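Side-chain contacts in type IV pilus assembly protein PilF (Thermus thermophilus HB8, PDB 5OIU), which is a hexameric ATPase of the AAA+ class that powers the assembly of type IV pili, probably by hydrolysing ATP: residues 17-21 against 22-26; 161-164 against 165-168. All blocks are in the same frame, centred on the assembly; numbering follows the deposited sequence.

Interaction 1. Residues 17-21 against 22-26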
ATOM      1  N   ARG C  17     -44.751 -26.033   3.542  1.00 48.63           N
ATOM      2  CA  ARG C  17     -45.321 -27.286   3.949  1.00 44.97           C
ATOM      3  C   ARG C  17     -45.506 -28.175   2.749  1.00 44.59           C
ATOM      4  O   ARG C  17     -45.115 -29.290   2.778  1.00 43.30           O
ATOM      5  CB  ARG C  17     -46.621 -27.103   4.712  1.00 40.04           C
ATOM      6  CG  ARG C  17     -47.183 -28.401   5.247  1.00 46.41           C
ATOM      7  CD  ARG C  17     -48.373 -28.223   6.146  1.00 56.57           C
ATOM      8  NE  ARG C  17     -49.490 -27.613   5.436  1.00 75.77           N
ATOM      9  CZ  ARG C  17     -49.949 -26.371   5.605  1.00 56.47           C
ATOM     10  NH1 ARG C  17     -49.405 -25.539   6.474  1.00 42.97           N
ATOM     11  NH2 ARG C  17     -50.968 -25.964   4.881  1.00 51.30           N
ATOM     12  N   GLU C  18     -46.087 -27.663   1.688  1.00 41.08           N
ATOM     13  CA  GLU C  18     -46.364 -28.483   0.512  1.00 40.97           C
ATOM     14  C   GLU C  18     -45.081 -28.957  -0.175  1.00 40.86           C
ATOM     15  O   GLU C  18     -44.961 -30.140  -0.529  1.00 38.30           O
ATOM     16  CB  GLU C  18     -47.243 -27.717  -0.478  1.00 44.76           C
ATOM     17  CG  GLU C  18     -48.738 -27.897  -0.264  1.00 48.07           C
ATOM     18  CD  GLU C  18     -49.199 -29.330  -0.407  1.00 53.76           C
ATOM     19  OE1 GLU C  18     -48.426 -30.160  -0.953  1.00 52.04           O
ATOM     20  OE2 GLU C  18     -50.350 -29.624   0.014  1.00 60.75           O
ATOM     21  N   ALA C  19     -44.121 -28.049  -0.397  1.00 37.96           N
ATOM     22  CA  ALA C  19     -42.827 -28.450  -0.956  1.00 36.15           C
ATOM     23  C   ALA C  19     -42.199 -29.586  -0.150  1.00 41.01           C
ATOM     24  O   ALA C  19     -41.761 -30.597  -0.717  1.00 37.80           O
ATOM     25  CB  ALA C  19     -41.872 -27.252  -1.016  1.00 33.80           C
ATOM     26  N   PHE C  20     -42.161 -29.442   1.181  1.00 39.33           N
ATOM     27  CA  PHE C  20     -41.565 -30.476   2.024  1.00 41.70           C
ATOM     28  C   PHE C  20     -42.261 -31.826   1.841  1.00 41.88           C
ATOM     29  O   PHE C  20     -41.601 -32.847   1.618  1.00 41.41           O
ATOM     30  CB  PHE C  20     -41.601 -30.046   3.491  1.00 41.56           C
ATOM     31  CG  PHE C  20     -40.997 -31.051   4.425  1.00 43.84           C
ATOM     32  CD1 PHE C  20     -39.621 -31.245   4.458  1.00 39.49           C
ATOM     33  CD2 PHE C  20     -41.805 -31.815   5.267  1.00 45.67           C
ATOM     34  CE1 PHE C  20     -39.053 -32.174   5.315  1.00 42.99           C
ATOM     35  CE2 PHE C  20     -41.241 -32.746   6.146  1.00 45.28           C
ATOM     36  CZ  PHE C  20     -39.867 -32.931   6.163  1.00 48.69           C
ATOM     37  N   LEU C  21     -43.592 -31.857   1.937  1.00 37.06           N
ATOM     38  CA  LEU C  21     -44.308 -33.115   1.701  1.00 38.17           C
ATOM     39  C   LEU C  21     -44.174 -33.596   0.256  1.00 40.71           C
ATOM     40  O   LEU C  21     -44.125 -34.807   0.006  1.00 37.05           O
ATOM     41  CB  LEU C  21     -45.779 -32.960   2.056  1.00 31.43           C
ATOM     42  CG  LEU C  21     -46.070 -32.508   3.480  1.00 42.33           C
ATOM     43  CD1 LEU C  21     -47.497 -31.990   3.575  1.00 41.59           C
ATOM     44  CD2 LEU C  21     -45.814 -33.646   4.475  1.00 36.24           C
ATOM     45  N   GLN C  22     -44.124 -32.678  -0.710  1.00 41.98           N
ATOM     46  CA  GLN C  22     -43.944 -33.088  -2.099  1.00 44.73           C
ATOM     47  C   GLN C  22     -42.600 -33.757  -2.352  1.00 51.49           C
ATOM     48  O   GLN C  22     -42.446 -34.426  -3.386  1.00 46.85           O
ATOM     49  CB  GLN C  22     -44.059 -31.880  -3.029  1.00 46.32           C
ATOM     50  CG  GLN C  22     -45.463 -31.583  -3.438  1.00 50.53           C
ATOM     51  CD  GLN C  22     -46.160 -32.830  -3.909  1.00 51.29           C
ATOM     52  OE1 GLN C  22     -45.578 -33.652  -4.645  1.00 46.92           O
ATOM     53  NE2 GLN C  22     -47.405 -32.998  -3.479  1.00 48.38           N
ATOM     54  N   ASP C  23     -41.629 -33.576  -1.439  1.00 45.25           N
ATOM     55  CA  ASP C  23     -40.213 -33.808  -1.721  1.00 45.48           C
ATOM     56  C   ASP C  23     -39.698 -32.900  -2.852  1.00 42.20           C
ATOM     57  O   ASP C  23     -38.764 -33.246  -3.572  1.00 35.70           O
ATOM     58  CB  ASP C  23     -39.948 -35.283  -2.031  1.00 48.13           C
ATOM     59  CG  ASP C  23     -38.693 -35.792  -1.377  1.00 65.40           C
ATOM     60  OD1 ASP C  23     -37.599 -35.303  -1.748  1.00 68.76           O
ATOM     61  OD2 ASP C  23     -38.802 -36.672  -0.483  1.00 77.67           O
ATOM     62  N   ALA C  24     -40.283 -31.716  -3.000  1.00 40.34           N
ATOM     63  CA  ALA C  24     -39.798 -30.755  -3.983  1.00 38.12           C
ATOM     64  C   ALA C  24     -38.430 -30.203  -3.592  1.00 40.57           C
ATOM     65  O   ALA C  24     -38.119 -29.999  -2.411  1.00 39.25           O
ATOM     66  CB  ALA C  24     -40.785 -29.600  -4.139  1.00 42.36           C
ATOM     67  N   SER C  25     -37.616 -29.933  -4.610  1.00 39.48           N
ATOM     68  CA  SER C  25     -36.259 -29.467  -4.376  1.00 37.53           C
ATOM     69  C   SER C  25     -36.145 -27.948  -4.305  1.00 37.02           C
ATOM     70  O   SER C  25     -35.245 -27.450  -3.628  1.00 41.81           O
ATOM     71  CB  SER C  25     -35.324 -29.997  -5.462  1.00 28.81           C
ATOM     72  OG  SER C  25     -35.664 -29.430  -6.701  1.00 36.31           O
ATOM     73  N   ASP C  26     -37.022 -27.195  -4.971  1.00 34.54           N
ATOM     74  CA  ASP C  26     -36.918 -25.736  -4.983  1.00 35.14           C
ATOM     75  C   ASP C  26     -38.307 -25.110  -5.088  1.00 37.45           C
ATOM     76  O   ASP C  26     -39.232 -25.701  -5.657  1.00 39.84           O
ATOM     77  CB  ASP C  26     -36.039 -25.244  -6.149  1.00 34.79           C
ATOM     78  CG  ASP C  26     -34.679 -25.959  -6.216  1.00 40.98           C
ATOM     79  OD1 ASP C  26     -33.755 -25.517  -5.506  1.00 45.76           O
ATOM     80  OD2 ASP C  26     -34.522 -26.966  -6.958  1.00 34.06           O
TER
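The amide of Ala24 reaches back to Ala19 O at 2.9 Å and that of Asp23 to Phe20 O at 3.1 Å, and with a positive phi of 61° at Asp23 these two bonds make the Schellman motif that ends helix 6-22. The pair differs in approach: Asp23 N stands well above the plane of the Phe20 carbonyl, whereas Ala24 N is only moderately tilted from that of Ala19. One residue earlier, Gln22 N still makes the regular i to i-4 helical bond to Glu18 O, 2.7 Å long. As is usual for this motif, a small apolar contact seals the turn. The methyl groups of Ala19 and Ala24 come to 4.1 Å between their CB atoms, and Ala24 CB also lies 3.7 Å from Ala19 O, the oxygen that its own amide bonds. On the outer side, Glu18 and Gln22 run side by side in the same direction, both chains bent at chi2. Carboxylate and amide end up nearly coplanar, 17° apart, yet Glu18 OE1 and Gln22 NE2 remain 3.9 Å from each other, so this is a loose polar neighbourhood. The stem of Gln22 keeps closer to the backbone: its CB and CG both lie against the carbonyl oxygen Glu18 O, CB at 3.2 Å. Past the turn, Ser25 OG bonds Asp26 OD2 from above the carboxylate plane. The turn hands the chain from helix 6-22 to strand 26-31, which lies between strands 36-42 and 104-111 of the six-stranded antiparallel sheet. Phe20 lies on Ile90 and Val92 of strand 90-101, Ala24 on Ile42, and Asp26 forms a salt bridge with Arg110, joining helix end and strand start to the sheet.

Interaction 2. Residues 161-164 against 165-168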
ATOM      1  N   SER C 161     -17.445 -31.830  13.276  1.00 40.37           N
ATOM      2  CA  SER C 161     -16.674 -33.064  13.218  1.00 36.43           C
ATOM      3  C   SER C 161     -15.355 -32.930  13.974  1.00 39.23           C
ATOM      4  O   SER C 161     -14.975 -33.825  14.736  1.00 37.85           O
ATOM      5  CB  SER C 161     -16.420 -33.431  11.765  1.00 36.27           C
ATOM      6  OG  SER C 161     -15.863 -34.718  11.681  1.00 41.08           O
ATOM      7  N   ILE C 162     -14.642 -31.816  13.769  1.00 38.35           N
ATOM      8  CA  ILE C 162     -13.409 -31.558  14.510  1.00 36.32           C
ATOM      9  C   ILE C 162     -13.672 -31.624  16.013  1.00 38.98           C
ATOM     10  O   ILE C 162     -13.067 -32.424  16.741  1.00 37.81           O
ATOM     11  CB  ILE C 162     -12.822 -30.192  14.115  1.00 37.57           C
ATOM     12  CG1 ILE C 162     -12.385 -30.186  12.649  1.00 31.98           C
ATOM     13  CG2 ILE C 162     -11.688 -29.797  15.072  1.00 35.06           C
ATOM     14  CD1 ILE C 162     -11.656 -28.925  12.251  1.00 30.04           C
ATOM     15  N   LEU C 163     -14.595 -30.773  16.487  1.00 37.07           N
ATOM     16  CA  LEU C 163     -14.957 -30.725  17.900  1.00 37.20           C
ATOM     17  C   LEU C 163     -15.379 -32.098  18.430  1.00 38.60           C
ATOM     18  O   LEU C 163     -15.099 -32.433  19.585  1.00 34.72           O
ATOM     19  CB  LEU C 163     -16.075 -29.698  18.110  1.00 36.59           C
ATOM     20  CG  LEU C 163     -15.762 -28.217  17.818  1.00 39.55           C
ATOM     21  CD1 LEU C 163     -16.872 -27.324  18.338  1.00 35.06           C
ATOM     22  CD2 LEU C 163     -14.402 -27.764  18.383  1.00 32.01           C
ATOM     23  N   LYS C 164     -16.035 -32.912  17.594  1.00 43.56           N
ATOM     24  CA  LYS C 164     -16.359 -34.278  18.000  1.00 40.15           C
ATOM     25  C   LYS C 164     -15.108 -35.042  18.415  1.00 43.14           C
ATOM     26  O   LYS C 164     -15.125 -35.792  19.396  1.00 47.36           O
ATOM     27  CB  LYS C 164     -17.078 -35.008  16.872  1.00 42.26           C
ATOM     28  CG  LYS C 164     -18.108 -36.008  17.347  1.00 50.02           C
ATOM     29  CD  LYS C 164     -18.928 -36.537  16.168  1.00 54.39           C
ATOM     30  CE  LYS C 164     -19.906 -37.634  16.592  1.00 57.84           C
ATOM     31  NZ  LYS C 164     -21.278 -37.354  16.061  1.00 61.53           N
ATOM     32  N   ARG C 165     -14.000 -34.844  17.701  1.00 41.02           N
ATOM     33  CA  ARG C 165     -12.775 -35.540  18.071  1.00 39.05           C
ATOM     34  C   ARG C 165     -12.105 -34.907  19.289  1.00 37.79           C
ATOM     35  O   ARG C 165     -11.742 -35.613  20.226  1.00 40.12           O
ATOM     36  CB  ARG C 165     -11.802 -35.572  16.895  1.00 37.10           C
ATOM     37  CG  ARG C 165     -10.500 -36.312  17.202  1.00 35.89           C
ATOM     38  CD  ARG C 165     -10.723 -37.772  17.649  1.00 34.47           C
ATOM     39  NE  ARG C 165     -11.694 -38.481  16.817  1.00 39.66           N
ATOM     40  CZ  ARG C 165     -11.411 -39.102  15.675  1.00 38.45           C
ATOM     41  NH1 ARG C 165     -10.171 -39.121  15.220  1.00 35.32           N
ATOM     42  NH2 ARG C 165     -12.374 -39.702  14.982  1.00 39.90           N
ATOM     43  N   ILE C 166     -11.935 -33.582  19.307  1.00 33.70           N
ATOM     44  CA  ILE C 166     -10.991 -32.981  20.246  1.00 36.34           C
ATOM     45  C   ILE C 166     -11.616 -32.438  21.529  1.00 31.00           C
ATOM     46  O   ILE C 166     -10.863 -32.080  22.445  1.00 36.38           O
ATOM     47  CB  ILE C 166     -10.160 -31.858  19.577  1.00 40.70           C
ATOM     48  CG1 ILE C 166     -11.039 -30.636  19.254  1.00 36.23           C
ATOM     49  CG2 ILE C 166      -9.420 -32.391  18.354  1.00 34.93           C
ATOM     50  CD1 ILE C 166     -10.284 -29.440  18.743  1.00 29.90           C
ATOM     51  N   ALA C 167     -12.943 -32.360  21.639  1.00 36.06           N
ATOM     52  CA  ALA C 167     -13.573 -31.810  22.854  1.00 37.94           C
ATOM     53  C   ALA C 167     -13.789 -32.919  23.897  1.00 38.22           C
ATOM     54  O   ALA C 167     -14.901 -33.333  24.229  1.00 38.46           O
ATOM     55  CB  ALA C 167     -14.869 -31.086  22.505  1.00 31.48           C
ATOM     56  N   THR C 168     -12.682 -33.378  24.452  1.00 34.72           N
ATOM     57  CA  THR C 168     -12.684 -34.430  25.442  1.00 34.87           C
ATOM     58  C   THR C 168     -13.136 -33.911  26.813  1.00 37.75           C
ATOM     59  O   THR C 168     -13.039 -32.714  27.100  1.00 38.37           O
ATOM     60  CB  THR C 168     -11.289 -35.025  25.502  1.00 37.89           C
ATOM     61  OG1 THR C 168     -10.341 -33.963  25.694  1.00 38.20           O
ATOM     62  CG2 THR C 168     -10.993 -35.718  24.184  1.00 34.85           C
TER
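Ile162 and Ile166, one helical turn apart, lie side by side on the same face of helix 155-166, with Ile166 N bonded to Ile162 O at 3.0 Å in the plane of that carbonyl. The lower part of the Ile166 side chain lies beside the same oxygen. Its CB passes 4.1 Å from Ile162 O, and the two branches then part: CG2 stays near that oxygen, while CG1 closes to 3.7 Å of Ile162 O and also comes near Leu163 CA. With chi1 at 69°, CG1 sits between the backbone N and the carbonyl carbon, a crowded placement that sends the chain back along the helix instead of off its end. Extended at chi2, it then carries CD1 to 3.9 Å from Ile162 CG2, methyl against methyl; Leu163 CD2 is a more distant neighbour of the same CD1. Beyond this pair the helix runs out. Ala167 N still bonds Leu163 O at 3.0 Å, and Ala167 CB packs 3.2 Å from that oxygen, but Ala167 itself is the centre of an inverse gamma turn, closed by a weak bond from Thr168 N to Ile166 O. Arg165 N meets both Ser161 O and, weakly, Ile162 O, a fork of alpha-helical and 3-10 bonding. Ile162, Leu163 and Ile166 pack against strand 238-243, where each touches Ile240. On the polar side, Arg165 NH2 makes salt bridges to Glu120 and Glu122, Lys164 NZ bonds Ile118 O, and Ser161 OG bonds Pro119 O. The chemistry is thus divided, with hydrocarbon turned to the central sheet and basic side chains to the 118-122 region; Lys171 NZ on Ile166 O adds positive charge that would probably offset the negative end of the helix dipole.

From the N terminus, interaction 1 comes first, at the end of helix 6-22, and interaction 2 follows at the end of helix 155-166. Each closes only a short turn of continuous chain, and they lie in series, neither nesting nor crossing. Their centres are 34 Å apart and their nearest atoms about 21 Å, so nothing links them directly. Residues 17-26 join a helix to the six-stranded antiparallel sheet, whereas 161-168 belong to the helix that follows the P-loop and covers the mixed sheet of the nucleotide-binding fold. A bound ATP is about 8 Å from the Ser161 side chain; the side chain of Phe20 is about 12 Å from a bound ATP.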